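Local coordinates for protein yeast glycogen phosphorylase (Saccharomyces cerevisiae, PDB 1YGP) that belongs to the carbohydrate phosphorylase family of the GT-B clan and carries a bound pyridoxal-5'-phosphate, at residues D359-Q364 against T397-Y402; A373-Q378 against P425-I430; I609-R614 against Y661-L666. All blocks are in the same frame, centred on the assembly; numbering follows the deposited sequence.

Interaction 1 of 3, residues D359-Q364 against T397-Y402; sequences DQVAIQ and TKTFAY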
loop_
_atom_site.group_PDB
_atom_site.type_symbol
_atom_site.label_atom_id
_atom_site.label_comp_id
_atom_site.label_asym_id
_atom_site.label_seq_id
_atom_site.Cartn_x
_atom_site.Cartn_y
_atom_site.Cartn_z
ATOM N N ASP A 359 -13.749 8.601 -36.356
ATOM C CA ASP A 359 -13.201 7.535 -37.170
ATOM C C ASP A 359 -12.128 6.771 -36.404
ATOM O O ASP A 359 -11.734 5.675 -36.801
ATOM C CB ASP A 359 -12.636 8.142 -38.458
ATOM C CG ASP A 359 -13.683 8.928 -39.244
ATOM O OD1 ASP A 359 -14.716 8.351 -39.591
ATOM O OD2 ASP A 359 -13.474 10.118 -39.498
ATOM N N GLN A 360 -11.606 7.335 -35.320
ATOM C CA GLN A 360 -10.575 6.681 -34.542
ATOM C C GLN A 360 -10.994 6.235 -33.144
ATOM O O GLN A 360 -10.386 5.310 -32.615
ATOM C CB GLN A 360 -9.372 7.609 -34.420
ATOM C CG GLN A 360 -8.723 7.989 -35.737
ATOM C CD GLN A 360 -8.112 6.810 -36.483
ATOM O OE1 GLN A 360 -7.198 6.157 -35.996
ATOM N NE2 GLN A 360 -8.558 6.475 -37.690
ATOM N N VAL A 361 -11.994 6.779 -32.468
ATOM C CA VAL A 361 -12.285 6.362 -31.112
ATOM C C VAL A 361 -13.694 5.809 -31.033
ATOM O O VAL A 361 -14.598 6.469 -31.532
ATOM C CB VAL A 361 -12.151 7.571 -30.165
ATOM C CG1 VAL A 361 -12.454 7.173 -28.737
ATOM C CG2 VAL A 361 -10.743 8.089 -30.195
ATOM N N ALA A 362 -13.940 4.658 -30.409
ATOM C CA ALA A 362 -15.296 4.155 -30.180
ATOM C C ALA A 362 -15.444 4.048 -28.660
ATOM O O ALA A 362 -14.646 3.323 -28.068
ATOM C CB ALA A 362 -15.443 2.774 -30.783
ATOM N N ILE A 363 -16.330 4.715 -27.925
ATOM C CA ILE A 363 -16.394 4.565 -26.475
ATOM C C ILE A 363 -17.727 3.915 -26.140
ATOM O O ILE A 363 -18.796 4.431 -26.520
ATOM C CB ILE A 363 -16.285 5.949 -25.725
ATOM C CG1 ILE A 363 -15.068 6.766 -26.188
ATOM C CG2 ILE A 363 -16.177 5.667 -24.215
ATOM C CD1 ILE A 363 -14.852 8.115 -25.457
ATOM N N GLN A 364 -17.707 2.790 -25.425
ATOM C CA GLN A 364 -18.938 2.094 -25.078
ATOM C C GLN A 364 -19.373 2.398 -23.653
ATOM O O GLN A 364 -18.597 2.254 -22.709
ATOM C CB GLN A 364 -18.737 0.600 -25.238
ATOM C CG GLN A 364 -20.041 -0.174 -25.209
ATOM C CD GLN A 364 -20.985 0.162 -26.354
ATOM O OE1 GLN A 364 -20.637 0.106 -27.525
ATOM N NE2 GLN A 364 -22.227 0.514 -26.106
ATOM N N THR A 397 -21.600 12.740 -30.625
ATOM C CA THR A 397 -22.668 11.890 -31.108
ATOM C C THR A 397 -22.163 10.661 -31.838
ATOM O O THR A 397 -22.552 9.520 -31.589
ATOM C CB THR A 397 -23.490 12.835 -31.955
ATOM O OG1 THR A 397 -24.160 13.655 -31.001
ATOM C CG2 THR A 397 -24.420 12.154 -32.939
ATOM N N LYS A 398 -21.233 10.872 -32.745
ATOM C CA LYS A 398 -20.682 9.770 -33.476
ATOM C C LYS A 398 -19.683 8.952 -32.669
ATOM O O LYS A 398 -19.393 7.837 -33.085
ATOM C CB LYS A 398 -20.057 10.323 -34.728
ATOM C CG LYS A 398 -21.126 10.576 -35.753
ATOM C CD LYS A 398 -20.427 11.028 -37.024
ATOM C CE LYS A 398 -20.406 12.541 -37.258
ATOM N NZ LYS A 398 -21.691 12.987 -37.772
ATOM N N THR A 399 -19.204 9.397 -31.507
ATOM C CA THR A 399 -18.229 8.656 -30.719
ATOM C C THR A 399 -18.886 7.679 -29.753
ATOM O O THR A 399 -18.339 6.613 -29.496
ATOM C CB THR A 399 -17.337 9.654 -29.931
ATOM O OG1 THR A 399 -16.709 10.537 -30.860
ATOM C CG2 THR A 399 -16.259 8.937 -29.124
ATOM N N PHE A 400 -20.051 7.940 -29.186
ATOM C CA PHE A 400 -20.620 7.061 -28.170
ATOM C C PHE A 400 -21.674 6.052 -28.590
ATOM O O PHE A 400 -22.368 6.190 -29.615
ATOM C CB PHE A 400 -21.209 7.910 -27.060
ATOM C CG PHE A 400 -20.136 8.747 -26.385
ATOM C CD1 PHE A 400 -19.299 8.158 -25.437
ATOM C CD2 PHE A 400 -19.961 10.090 -26.745
ATOM C CE1 PHE A 400 -18.288 8.917 -24.861
ATOM C CE2 PHE A 400 -18.944 10.834 -26.160
ATOM C CZ PHE A 400 -18.109 10.252 -25.222
ATOM N N ALA A 401 -21.773 4.990 -27.796
ATOM C CA ALA A 401 -22.844 4.024 -27.904
ATOM C C ALA A 401 -23.143 3.572 -26.476
ATOM O O ALA A 401 -22.237 3.448 -25.640
ATOM C CB ALA A 401 -22.422 2.822 -28.718
ATOM N N TYR A 402 -24.398 3.262 -26.177
ATOM C CA TYR A 402 -24.868 2.933 -24.842
ATOM C C TYR A 402 -25.449 1.521 -24.740
ATOM O O TYR A 402 -26.355 1.189 -25.514
ATOM C CB TYR A 402 -25.873 4.030 -24.549
ATOM C CG TYR A 402 -26.870 3.831 -23.428
ATOM C CD1 TYR A 402 -26.426 3.581 -22.134
ATOM C CD2 TYR A 402 -28.236 3.963 -23.683
ATOM C CE1 TYR A 402 -27.333 3.472 -21.090
ATOM C CE2 TYR A 402 -29.154 3.851 -22.628
ATOM C CZ TYR A 402 -28.689 3.607 -21.340
ATOM O OH TYR A 402 -29.564 3.499 -20.280
#
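I363 and F400 sit side by side as a parallel bridge between strands 361-364 and 400-402, their side chains pointing the same way. The strand axes come within 5.2 Å. I363 can be followed outward. Its CB lies beside the ring of F400, equally close to CD1 and CE1. CG2, anti to the backbone N, also lies near CE1. CG1 stands beside the backbone N (chi1 -52°) and meets CG2 of T399 at 3.8 Å. CD1 at the tip reaches F400 CE1 at 3.6 Å and approaches the ring obliquely.

The backbone of I363 is held through both its polar atoms. I363 N donates to T399 O at 3.2 Å, in an almost straight bond (176°). A401 N returns a bond to I363 O at 3.3 Å. T399 ends helix 389-399, and its methyl CG2 also touches V361 O, while its OG1 turns back to I395 O.

On the other face of the sheet Q364 bends at chi2 (63°) and folds its amide over A401. OE1 lies 3.5 Å from A401 CB and is hydrogen-bonded to W873 NE1. NE2 is close to A401 O, but the angle is poor for a bond.

Strand 361-366 is flanked by strand 98-102 as well as 400-404, inside the large mixed sheet. The contact is therefore a piece of alpha/beta core, in which one face is apolar around I363 and F400. On the other, the buried amide of Q364 has its oxygen satisfied by helix 861-873.

Interaction 2 of 3, residues A373-Q378 against P425-I430; sequences AIVELQ and PRHLEI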
loop_
_atom_site.group_PDB
_atom_site.type_symbol
_atom_site.label_atom_id
_atom_site.label_comp_id
_atom_site.label_asym_id
_atom_site.label_seq_id
_atom_site.Cartn_x
_atom_site.Cartn_y
_atom_site.Cartn_z
ATOM N N ALA A 373 -19.275 11.150 -19.361
ATOM C CA ALA A 373 -18.245 11.199 -20.386
ATOM C C ALA A 373 -18.712 11.949 -21.627
ATOM O O ALA A 373 -17.911 12.629 -22.262
ATOM C CB ALA A 373 -17.862 9.807 -20.825
ATOM N N ILE A 374 -20.002 11.875 -21.989
ATOM C CA ILE A 374 -20.597 12.599 -23.130
ATOM C C ILE A 374 -20.458 14.115 -22.904
ATOM O O ILE A 374 -19.828 14.861 -23.664
ATOM C CB ILE A 374 -22.108 12.161 -23.249
ATOM C CG1 ILE A 374 -22.195 10.803 -23.888
ATOM C CG2 ILE A 374 -22.914 13.118 -24.082
ATOM C CD1 ILE A 374 -23.497 10.065 -23.540
ATOM N N VAL A 375 -21.004 14.559 -21.770
ATOM C CA VAL A 375 -21.029 15.955 -21.389
ATOM C C VAL A 375 -19.619 16.514 -21.227
ATOM O O VAL A 375 -19.359 17.694 -21.444
ATOM C CB VAL A 375 -21.830 16.044 -20.091
ATOM C CG1 VAL A 375 -21.979 17.476 -19.646
ATOM C CG2 VAL A 375 -23.220 15.532 -20.326
ATOM N N GLU A 376 -18.688 15.683 -20.766
ATOM C CA GLU A 376 -17.297 16.048 -20.604
ATOM C C GLU A 376 -16.594 16.179 -21.956
ATOM O O GLU A 376 -15.857 17.164 -22.112
ATOM C CB GLU A 376 -16.631 14.992 -19.739
ATOM C CG GLU A 376 -15.115 15.072 -19.586
ATOM C CD GLU A 376 -14.566 16.263 -18.808
ATOM O OE1 GLU A 376 -15.320 16.989 -18.166
ATOM O OE2 GLU A 376 -13.350 16.447 -18.839
ATOM N N LEU A 377 -16.781 15.281 -22.951
ATOM C CA LEU A 377 -16.116 15.441 -24.230
ATOM C C LEU A 377 -16.653 16.729 -24.824
ATOM O O LEU A 377 -15.851 17.560 -25.257
ATOM C CB LEU A 377 -16.398 14.277 -25.183
ATOM C CG LEU A 377 -15.709 14.293 -26.574
ATOM C CD1 LEU A 377 -14.227 14.595 -26.428
ATOM C CD2 LEU A 377 -15.903 12.954 -27.255
ATOM N N GLN A 378 -17.955 17.007 -24.749
ATOM C CA GLN A 378 -18.474 18.274 -25.251
ATOM C C GLN A 378 -17.816 19.452 -24.526
ATOM O O GLN A 378 -17.334 20.381 -25.190
ATOM C CB GLN A 378 -19.981 18.303 -25.062
ATOM C CG GLN A 378 -20.678 19.523 -25.615
ATOM C CD GLN A 378 -20.633 19.702 -27.118
ATOM O OE1 GLN A 378 -20.033 18.942 -27.875
ATOM N NE2 GLN A 378 -21.305 20.737 -27.599
ATOM N N PRO A 425 -20.905 22.744 -12.100
ATOM C CA PRO A 425 -21.591 23.894 -12.678
ATOM C C PRO A 425 -21.595 24.011 -14.201
ATOM O O PRO A 425 -22.640 24.205 -14.823
ATOM C CB PRO A 425 -20.953 25.082 -11.987
ATOM C CG PRO A 425 -19.701 24.603 -11.310
ATOM C CD PRO A 425 -20.086 23.182 -10.968
ATOM N N ARG A 426 -20.461 23.829 -14.874
ATOM C CA ARG A 426 -20.405 23.914 -16.335
ATOM C C ARG A 426 -21.102 22.744 -17.012
ATOM O O ARG A 426 -21.738 22.899 -18.052
ATOM C CB ARG A 426 -18.938 23.970 -16.777
ATOM C CG ARG A 426 -18.688 24.059 -18.270
ATOM C CD ARG A 426 -19.250 25.373 -18.784
ATOM N NE ARG A 426 -18.818 25.699 -20.135
ATOM C CZ ARG A 426 -19.701 25.975 -21.081
ATOM N NH1 ARG A 426 -21.009 25.965 -20.831
ATOM N NH2 ARG A 426 -19.272 26.288 -22.296
ATOM N N HIS A 427 -21.036 21.547 -16.424
ATOM C CA HIS A 427 -21.639 20.369 -17.037
ATOM C C HIS A 427 -23.145 20.506 -16.915
ATOM O O HIS A 427 -23.825 19.976 -17.784
ATOM C CB HIS A 427 -21.210 19.073 -16.361
ATOM C CG HIS A 427 -19.719 18.791 -16.483
ATOM N ND1 HIS A 427 -19.119 18.104 -17.437
ATOM C CD2 HIS A 427 -18.737 19.207 -15.596
ATOM C CE1 HIS A 427 -17.838 18.075 -17.172
ATOM N NE2 HIS A 427 -17.611 18.740 -16.072
ATOM N N LEU A 428 -23.699 21.210 -15.918
ATOM C CA LEU A 428 -25.125 21.524 -15.933
ATOM C C LEU A 428 -25.477 22.455 -17.099
ATOM O O LEU A 428 -26.501 22.295 -17.765
ATOM C CB LEU A 428 -25.579 22.245 -14.679
ATOM C CG LEU A 428 -26.890 21.794 -14.068
ATOM C CD1 LEU A 428 -27.322 22.913 -13.178
ATOM C CD2 LEU A 428 -28.000 21.560 -15.065
ATOM N N GLU A 429 -24.654 23.465 -17.366
ATOM C CA GLU A 429 -24.885 24.401 -18.448
ATOM C C GLU A 429 -24.987 23.637 -19.761
ATOM O O GLU A 429 -25.965 23.763 -20.506
ATOM C CB GLU A 429 -23.739 25.386 -18.523
ATOM C CG GLU A 429 -23.600 26.391 -17.402
ATOM C CD GLU A 429 -22.551 27.488 -17.642
ATOM O OE1 GLU A 429 -21.849 27.484 -18.661
ATOM O OE2 GLU A 429 -22.437 28.377 -16.791
ATOM N N ILE A 430 -24.019 22.770 -20.044
ATOM C CA ILE A 430 -24.037 22.023 -21.289
ATOM C C ILE A 430 -25.238 21.064 -21.309
ATOM O O ILE A 430 -25.860 20.923 -22.370
ATOM C CB ILE A 430 -22.654 21.306 -21.435
ATOM C CG1 ILE A 430 -21.528 22.334 -21.382
ATOM C CG2 ILE A 430 -22.537 20.640 -22.789
ATOM C CD1 ILE A 430 -20.096 21.808 -21.450
#
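V375 points at H427 where segments 373-378 and 425-430, of helices 372-384 and 425-445, cross almost perpendicularly (93°). The axes of the two short segments are 9.7 Å apart. Chi1 of V375 (-177°) sets CG1 anti to the backbone N and sends it to the second helix. There it packs on two parts of H427: the carbonyl O at 3.6 Å and ring atom ND1 at 3.7 Å. It meets the ring at its edge, near the plane.

H427 has CG anti to its carbonyl carbon (chi1 -64°), which swings the imidazole toward helix 372-384. E376 comes to another part of the ring edge. The bond to its CB leads away from the other helix, though CB itself still touches the ring, and a bend at chi2 brings the carboxylate back. OE1 ends 2.9 Å from H427 CE1, and carboxylate and ring are nearly coplanar. This is a contact with a ring carbon. The carboxylate is held by other residues: OE2 forms a salt bridge with R379 and OE1 a hydrogen bond with Y333. The rings of Y333 and W251 also meet that of H427.

One turn further on, I430 points back at the first helix. Its CG2, anti to the backbone N, meets Q378 CG at 3.6 Å. Q378 meets it with CB and CG; the bend at chi2 only turns the amide aside, toward helix 389-399, where NE2 makes a weak hydrogen bond to W389 O. I430 CD1 also lies over one face of the R426 guanidinium.

No hydrogen bond joins the two segments. They meet through apolar packing and at the edge of H427, where the E376 carboxylate, its charge shared with R379, may polarise the ring.

Interaction 3 of 3, residues I609-R614 against Y661-L666; sequences IHEYKR and YYMAKL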
loop_
_atom_site.group_PDB
_atom_site.type_symbol
_atom_site.label_atom_id
_atom_site.label_comp_id
_atom_site.label_asym_id
_atom_site.label_seq_id
_atom_site.Cartn_x
_atom_site.Cartn_y
_atom_site.Cartn_z
ATOM N N ILE A 609 -29.191 -11.843 -3.431
ATOM C CA ILE A 609 -30.324 -12.112 -2.584
ATOM C C ILE A 609 -31.233 -10.928 -2.839
ATOM O O ILE A 609 -30.859 -9.791 -2.534
ATOM C CB ILE A 609 -29.888 -12.147 -1.098
ATOM C CG1 ILE A 609 -28.777 -13.178 -0.837
ATOM C CG2 ILE A 609 -31.136 -12.396 -0.274
ATOM C CD1 ILE A 609 -29.025 -14.671 -1.186
ATOM N N HIS A 610 -32.415 -11.118 -3.396
ATOM C CA HIS A 610 -33.308 -9.993 -3.599
ATOM C C HIS A 610 -34.679 -10.604 -3.671
ATOM O O HIS A 610 -34.806 -11.608 -4.365
ATOM C CB HIS A 610 -33.046 -9.282 -4.925
ATOM C CG HIS A 610 -33.809 -7.977 -5.063
ATOM N ND1 HIS A 610 -35.087 -7.666 -4.811
ATOM C CD2 HIS A 610 -33.189 -6.833 -5.492
ATOM C CE1 HIS A 610 -35.253 -6.391 -5.072
ATOM N NE2 HIS A 610 -34.109 -5.904 -5.475
ATOM N N GLU A 611 -35.731 -10.021 -3.091
ATOM C CA GLU A 611 -37.062 -10.607 -3.213
ATOM C C GLU A 611 -37.526 -10.975 -4.622
ATOM O O GLU A 611 -38.134 -12.034 -4.777
ATOM C CB GLU A 611 -38.094 -9.681 -2.645
ATOM C CG GLU A 611 -38.052 -9.508 -1.153
ATOM C CD GLU A 611 -39.103 -8.497 -0.749
ATOM O OE1 GLU A 611 -38.825 -7.293 -0.792
ATOM O OE2 GLU A 611 -40.205 -8.930 -0.412
ATOM N N TYR A 612 -37.239 -10.163 -5.662
ATOM C CA TYR A 612 -37.630 -10.505 -7.016
ATOM C C TYR A 612 -36.859 -11.686 -7.614
ATOM O O TYR A 612 -37.225 -12.234 -8.652
ATOM C CB TYR A 612 -37.488 -9.252 -7.907
ATOM C CG TYR A 612 -36.175 -8.988 -8.639
ATOM C CD1 TYR A 612 -35.900 -9.660 -9.834
ATOM C CD2 TYR A 612 -35.235 -8.099 -8.126
ATOM C CE1 TYR A 612 -34.698 -9.465 -10.505
ATOM C CE2 TYR A 612 -34.024 -7.895 -8.801
ATOM C CZ TYR A 612 -33.758 -8.588 -9.988
ATOM O OH TYR A 612 -32.531 -8.460 -10.621
ATOM N N LYS A 613 -35.721 -12.082 -7.046
ATOM C CA LYS A 613 -34.984 -13.248 -7.525
ATOM C C LYS A 613 -35.621 -14.495 -6.953
ATOM O O LYS A 613 -35.216 -15.610 -7.283
ATOM C CB LYS A 613 -33.557 -13.252 -7.069
ATOM C CG LYS A 613 -32.785 -12.070 -7.537
ATOM C CD LYS A 613 -32.346 -12.284 -8.934
ATOM C CE LYS A 613 -31.334 -11.212 -9.107
ATOM N NZ LYS A 613 -31.015 -11.097 -10.504
ATOM N N ARG A 614 -36.556 -14.287 -6.033
ATOM C CA ARG A 614 -37.349 -15.298 -5.393
ATOM C C ARG A 614 -36.594 -16.437 -4.746
ATOM O O ARG A 614 -36.969 -17.606 -4.822
ATOM C CB ARG A 614 -38.370 -15.799 -6.416
ATOM C CG ARG A 614 -39.237 -14.614 -6.798
ATOM C CD ARG A 614 -40.569 -15.080 -7.270
ATOM N NE ARG A 614 -40.426 -15.864 -8.479
ATOM C CZ ARG A 614 -41.484 -16.340 -9.157
ATOM N NH1 ARG A 614 -42.734 -16.087 -8.722
ATOM N NH2 ARG A 614 -41.280 -17.074 -10.270
ATOM N N TYR A 661 -31.021 -3.969 3.011
ATOM C CA TYR A 661 -32.227 -4.535 2.495
ATOM C C TYR A 661 -32.656 -5.527 3.563
ATOM O O TYR A 661 -32.276 -6.700 3.533
ATOM C CB TYR A 661 -31.877 -5.156 1.140
ATOM C CG TYR A 661 -33.047 -5.683 0.318
ATOM C CD1 TYR A 661 -34.360 -5.667 0.790
ATOM C CD2 TYR A 661 -32.782 -6.227 -0.931
ATOM C CE1 TYR A 661 -35.395 -6.188 0.032
ATOM C CE2 TYR A 661 -33.814 -6.753 -1.693
ATOM C CZ TYR A 661 -35.113 -6.727 -1.202
ATOM O OH TYR A 661 -36.139 -7.243 -1.964
ATOM N N TYR A 662 -33.501 -5.067 4.490
ATOM C CA TYR A 662 -33.962 -5.906 5.581
ATOM C C TYR A 662 -34.543 -7.250 5.164
ATOM O O TYR A 662 -34.159 -8.292 5.710
ATOM C CB TYR A 662 -35.017 -5.181 6.422
ATOM C CG TYR A 662 -35.503 -6.016 7.616
ATOM C CD1 TYR A 662 -34.596 -6.419 8.607
ATOM C CD2 TYR A 662 -36.851 -6.406 7.698
ATOM C CE1 TYR A 662 -35.037 -7.211 9.675
ATOM C CE2 TYR A 662 -37.293 -7.199 8.762
ATOM C CZ TYR A 662 -36.382 -7.600 9.751
ATOM O OH TYR A 662 -36.801 -8.390 10.813
ATOM N N MET A 663 -35.475 -7.246 4.209
ATOM C CA MET A 663 -36.101 -8.486 3.781
ATOM C C MET A 663 -35.071 -9.425 3.159
ATOM O O MET A 663 -35.118 -10.632 3.417
ATOM C CB MET A 663 -37.205 -8.184 2.779
ATOM C CG MET A 663 -38.294 -9.255 2.755
ATOM S SD MET A 663 -39.274 -9.396 4.274
ATOM C CE MET A 663 -40.008 -7.788 4.302
ATOM N N ALA A 664 -34.079 -8.922 2.411
ATOM C CA ALA A 664 -33.102 -9.820 1.812
ATOM C C ALA A 664 -32.241 -10.427 2.916
ATOM O O ALA A 664 -32.003 -11.639 2.962
ATOM C CB ALA A 664 -32.240 -9.055 0.856
ATOM N N LYS A 665 -31.853 -9.612 3.893
ATOM C CA LYS A 665 -31.143 -10.136 5.038
ATOM C C LYS A 665 -32.003 -11.131 5.822
ATOM O O LYS A 665 -31.446 -12.107 6.343
ATOM C CB LYS A 665 -30.701 -8.973 5.910
ATOM C CG LYS A 665 -29.334 -8.496 5.463
ATOM C CD LYS A 665 -28.990 -7.156 6.073
ATOM C CE LYS A 665 -27.510 -6.900 5.884
ATOM N NZ LYS A 665 -27.019 -5.897 6.826
ATOM N N LEU A 666 -33.333 -10.997 5.890
ATOM C CA LEU A 666 -34.160 -11.997 6.565
ATOM C C LEU A 666 -34.084 -13.294 5.811
ATOM O O LEU A 666 -33.977 -14.349 6.446
ATOM C CB LEU A 666 -35.653 -11.685 6.622
ATOM C CG LEU A 666 -36.235 -10.966 7.817
ATOM C CD1 LEU A 666 -37.736 -10.791 7.643
ATOM C CD2 LEU A 666 -35.946 -11.781 9.071
#
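Y661 brings its hydroxyl to E611 and lays its ring edge against H610. Y661 buries the most surface here, followed by E611. Y661 directly precedes helix 662-678, at the N-cap position. CG anti to the backbone N (chi1 -173°) carries the phenol across to the 609-614 loop.

Two hydrogen bonds grip the hydroxyl. E611 N donates to Y661 OH at 3.0 Å, and Y661 OH donates to E611 OE1 at 2.9 Å. The carboxylate oxygen uses its anti lone pair. E611 thus holds one atom by both its backbone and its side chain. Its chain is extended beyond CG. The carboxylate then also passes M663, with CD 3.7 Å from M663 CG.

The ring of Y661 forms a T-shaped pair with H610. The planes are at 76° and the centroids 4.8 Å apart. Y661 CE2 stands over the centre of the imidazole, 3.5 Å above its plane. Y612 CD2 covers the opposite face, so the imidazole is sandwiched. Y612 N gives H610 ND1 a weak hydrogen bond.

I609, a buried residue, adds an apolar contact. Its CG2 rests on A664, 3.4 Å from the carbonyl O and near CB. The same A664 CB lies against one face of the Y661 ring, offset toward its rim.

The loop leaves strand 601-606 of the parallel six-stranded sheet and leads into helix 615-634, with R614 at the N-cap position. Q615 and Q616 of that helix bond back to H610 N and E611 O. The contact thus joins the start of helix 615-634 to the start of helix 662-678. Helix 805-813 lies beside M663.

Overall arrangement
Interactions 1 and 2 are neighbours, with centres 16 Å apart, and they touch. The F400 ring of interaction 1 packs on helix 372-384 of interaction 2: CD2 is 3.7 Å from I374 CG1, and CE2 is 3.9 Å from L377 CD2. Their segments alternate along the chain: 359-364, 373-378, 397-402, 425-430. Interaction 3 comes later in the sequence and stands apart, beside the six-stranded sheet. Its centre is 38 Å from that of interaction 1, across the chain's centre, and 37 Å from that of interaction 2. Its H610 side chain is about 10 Å from pyridoxal-5'-phosphate, whose pocket includes K607.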